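Local coordinates for diketoreductase (Acinetobacter baylyi, PDB 4DYD), which probably catalyses the NAD-dependent interconversion of (3S)-3-hydroxyacyl-CoA and 3-oxoacyl-CoA, a step of fatty acid beta-oxidation, at residues A[120-125]-A[141-146]. Numbering follows the deposited sequence.
Sequences NSSTLL and ALHFAN. With NAD (nicotinamide-adenine-dinucleotide), chain B; PO4 (phosphate ion), chain N.
Asn120 and Phe144 meet through a single, very straight bond: the backbone N of Phe144 points at OD1 of Asn120 over 2.8 Å, with 174° at the hydrogen. The donor lies almost in line with the amide C=O, and CD1 of the Phe144 ring comes edge-on to the same oxygen of Asn120 at 3.5 Å. With CG anti to the backbone N (chi1 -179°), the Asn120 amide reaches across to the backbone of 141-146. With OD1 used in this way, the amide is turned so that ND2 of Asn120 faces the cofactor and makes a weak bond of 2.9 Å to the ribose oxygen O4D of NAD. One side chain thus bridges the backbone at Phe144 and the ribose, the second link being weak. Residues 120-125 leave strand 116-119 of the Rossmann-type NAD-binding domain, and 141-146 begins in the parallel neighbour 139-143; the nicotinamide half of the cofactor is held at the carboxyl side of this pair. Backbone contributes too, since the N of Ser122 donates to the ribose hydroxyl oxygen O2D of NAD at 3.0 Å.

His143, predicted to be important for catalysis, is approached at its edge. The carbonyl O of Asn120 lies in the ring plane, 3.2 Å from CD2 of His143, while OG of Ser122 hydrogen-bonds NE2 of His143 at 3.0 Å, although the position of that hydroxyl is less certain. Again chi1 is near 180°, and with CG anti to the backbone N the imidazole comes to lie beside Ser122 OG and the nicotinamide, C5N of NAD being 3.2 Å from NE2 of His143. Tyr191 stacks on the ring. ND1 of His143 is bonded to Glu155 of the adjoining antiparallel strand, which is consistent with the His-Glu pair of 3-hydroxyacyl-CoA dehydrogenases.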
loop_
_atom_site.group_PDB
_atom_site.type_symbol
_atom_site.label_atom_id
_atom_site.label_comp_id
_atom_site.label_asym_id
_atom_site.label_seq_id
_atom_site.Cartn_x
_atom_site.Cartn_y
_atom_site.Cartn_z
ATOM N N ASN A 120 10.730 5.299 -22.102
ATOM C CA ASN A 120 9.633 5.399 -21.144
ATOM C C ASN A 120 9.105 3.997 -20.840
ATOM O O ASN A 120 8.039 3.843 -20.238
ATOM C CB ASN A 120 8.501 6.242 -21.736
ATOM C CG ASN A 120 7.330 6.409 -20.782
ATOM O OD1 ASN A 120 7.507 6.758 -19.611
ATOM N ND2 ASN A 120 6.125 6.147 -21.275
ATOM N N SER A 121 9.856 2.978 -21.253
ATOM C CA SER A 121 9.387 1.591 -21.191
ATOM C C SER A 121 9.021 1.138 -19.774
ATOM O O SER A 121 9.764 1.387 -18.821
ATOM C CB SER A 121 10.437 0.650 -21.787
ATOM O OG SER A 121 9.971 -0.687 -21.777
ATOM N N SER A 122 7.884 0.456 -19.646
ATOM C CA SER A 122 7.434 -0.065 -18.354
ATOM C C SER A 122 7.941 -1.480 -18.065
ATOM O O SER A 122 8.216 -1.815 -16.909
ATOM C CB SER A 122 5.904 -0.052 -18.257
ATOM O OG SER A 122 5.392 1.267 -18.279
ATOM N N THR A 123 8.065 -2.308 -19.098
ATOM C CA THR A 123 8.378 -3.719 -18.886
ATOM C C THR A 123 9.770 -4.128 -19.364
ATOM O O THR A 123 10.276 -5.182 -18.972
ATOM C CB THR A 123 7.328 -4.633 -19.540
ATOM O OG1 THR A 123 7.300 -4.401 -20.954
ATOM C CG2 THR A 123 5.952 -4.353 -18.957
ATOM N N LEU A 124 10.391 -3.310 -20.206
ATOM C CA LEU A 124 11.733 -3.621 -20.694
ATOM C C LEU A 124 12.772 -2.794 -19.950
ATOM O O LEU A 124 12.640 -1.574 -19.830
ATOM C CB LEU A 124 11.839 -3.355 -22.201
ATOM C CG LEU A 124 10.888 -4.163 -23.087
ATOM C CD1 LEU A 124 11.002 -3.722 -24.536
ATOM C CD2 LEU A 124 11.182 -5.648 -22.947
ATOM N N LEU A 125 13.802 -3.465 -19.447
ATOM C CA LEU A 125 14.890 -2.785 -18.758
ATOM C C LEU A 125 15.787 -2.066 -19.753
ATOM O O LEU A 125 15.911 -2.480 -20.908
ATOM C CB LEU A 125 15.727 -3.789 -17.960
ATOM C CG LEU A 125 15.017 -4.544 -16.837
ATOM C CD1 LEU A 125 15.967 -5.554 -16.214
ATOM C CD2 LEU A 125 14.510 -3.560 -15.791
ATOM N N ALA A 141 16.509 5.318 -18.573
ATOM C CA ALA A 141 15.058 5.316 -18.567
ATOM C C ALA A 141 14.540 6.576 -17.892
ATOM O O ALA A 141 15.089 7.035 -16.886
ATOM C CB ALA A 141 14.520 4.074 -17.868
ATOM N N LEU A 142 13.498 7.145 -18.483
ATOM C CA LEU A 142 12.754 8.243 -17.884
ATOM C C LEU A 142 11.293 7.838 -17.972
ATOM O O LEU A 142 10.674 7.949 -19.033
ATOM C CB LEU A 142 12.984 9.539 -18.664
ATOM C CG LEU A 142 12.264 10.770 -18.109
ATOM C CD1 LEU A 142 12.764 11.060 -16.697
ATOM C CD2 LEU A 142 12.489 11.975 -19.015
ATOM N N HIS A 143 10.748 7.369 -16.855
ATOM C CA HIS A 143 9.467 6.680 -16.856
ATOM C C HIS A 143 8.356 7.533 -16.241
ATOM O O HIS A 143 8.427 7.921 -15.072
ATOM C CB HIS A 143 9.622 5.351 -16.110
ATOM C CG HIS A 143 8.375 4.530 -16.066
ATOM N ND1 HIS A 143 7.697 4.270 -14.896
ATOM C CD2 HIS A 143 7.682 3.911 -17.051
ATOM C CE1 HIS A 143 6.638 3.525 -15.161
ATOM N NE2 HIS A 143 6.606 3.294 -16.462
ATOM N N PHE A 144 7.336 7.823 -17.047
ATOM C CA PHE A 144 6.218 8.675 -16.637
ATOM C C PHE A 144 5.010 7.838 -16.225
ATOM O O PHE A 144 4.960 6.628 -16.465
ATOM C CB PHE A 144 5.799 9.599 -17.785
ATOM C CG PHE A 144 6.853 10.587 -18.193
ATOM C CD1 PHE A 144 7.936 10.191 -18.975
ATOM C CD2 PHE A 144 6.762 11.919 -17.798
ATOM C CE1 PHE A 144 8.914 11.105 -19.357
ATOM C CE2 PHE A 144 7.732 12.844 -18.173
ATOM C CZ PHE A 144 8.813 12.436 -18.954
ATOM N N ALA A 145 4.039 8.500 -15.607
ATOM C CA ALA A 145 2.782 7.866 -15.218
ATOM C C ALA A 145 1.639 8.475 -16.022
ATOM O O ALA A 145 1.668 9.667 -16.347
ATOM C CB ALA A 145 2.540 8.062 -13.729
ATOM N N ASN A 146 0.637 7.664 -16.349
ATOM C CA ASN A 146 -0.500 8.155 -17.124
ATOM C C ASN A 146 -1.119 9.363 -16.401
ATOM O O ASN A 146 -1.223 9.370 -15.171
ATOM C CB ASN A 146 -1.540 7.048 -17.298
ATOM C CG ASN A 146 -2.614 7.415 -18.298
ATOM O OD1 ASN A 146 -2.493 8.410 -19.017
ATOM N ND2 ASN A 146 -3.674 6.622 -18.347
HETATM P PA NAD B . 0.636 3.887 -27.180
HETATM O O1A NAD B . -0.843 3.869 -27.178
HETATM O O2A NAD B . 1.372 2.624 -26.943
HETATM O O5B NAD B . 1.155 4.539 -28.559
HETATM C C5B NAD B . 2.336 4.051 -29.205
HETATM C C4B NAD B . 2.892 5.137 -30.130
HETATM O O4B NAD B . 3.994 4.587 -30.877
HETATM C C3B NAD B . 1.842 5.501 -31.168
HETATM O O3B NAD B . 2.149 6.790 -31.719
HETATM C C2B NAD B . 2.100 4.432 -32.211
HETATM O O2B NAD B . 1.539 4.829 -33.471
HETATM C C1B NAD B . 3.605 4.612 -32.261
HETATM N N9A NAD B . 4.288 3.591 -33.088
HETATM C C8A NAD B . 3.770 2.437 -33.497
HETATM N N7A NAD B . 4.718 1.781 -34.159
HETATM C C5A NAD B . 5.817 2.532 -34.167
HETATM C C6A NAD B . 7.002 2.347 -34.742
HETATM N N6A NAD B . 7.153 1.222 -35.436
HETATM N N1A NAD B . 7.972 3.271 -34.682
HETATM C C2A NAD B . 7.725 4.462 -33.993
HETATM N N3A NAD B . 6.469 4.624 -33.395
HETATM C C4A NAD B . 5.551 3.654 -33.501
HETATM O O3 NAD B . 1.117 4.960 -26.082
HETATM P PN NAD B . 1.637 4.460 -24.643
HETATM O O1N NAD B . 1.099 3.106 -24.380
HETATM O O2N NAD B . 1.392 5.527 -23.647
HETATM O O5D NAD B . 3.225 4.332 -24.876
HETATM C C5D NAD B . 3.867 3.062 -24.727
HETATM C C4D NAD B . 5.307 3.278 -24.256
HETATM O O4D NAD B . 5.252 4.061 -23.050
HETATM C C3D NAD B . 5.871 1.938 -23.816
HETATM O O3D NAD B . 7.280 2.048 -23.561
HETATM C C2D NAD B . 5.121 1.776 -22.509
HETATM O O2D NAD B . 5.750 0.784 -21.685
HETATM C C1D NAD B . 5.387 3.157 -21.938
HETATM N N1N NAD B . 4.512 3.489 -20.790
HETATM C C2N NAD B . 3.121 3.386 -20.910
HETATM C C3N NAD B . 2.312 3.589 -19.797
HETATM C C7N NAD B . 0.928 3.596 -19.933
HETATM O O7N NAD B . 0.200 3.859 -18.977
HETATM N N7N NAD B . 0.479 3.339 -21.158
HETATM C C4N NAD B . 2.887 3.892 -18.567
HETATM C C5N NAD B . 4.266 4.022 -18.446
HETATM C C6N NAD B . 5.082 3.822 -19.555
HETATM P P PO4 N . -6.181 8.034 -20.850
HETATM O O1 PO4 N . -5.853 6.589 -20.725
HETATM O O2 PO4 N . -4.953 8.841 -20.626
HETATM O O3 PO4 N . -6.711 8.307 -22.211
HETATM O O4 PO4 N . -7.204 8.400 -19.834
#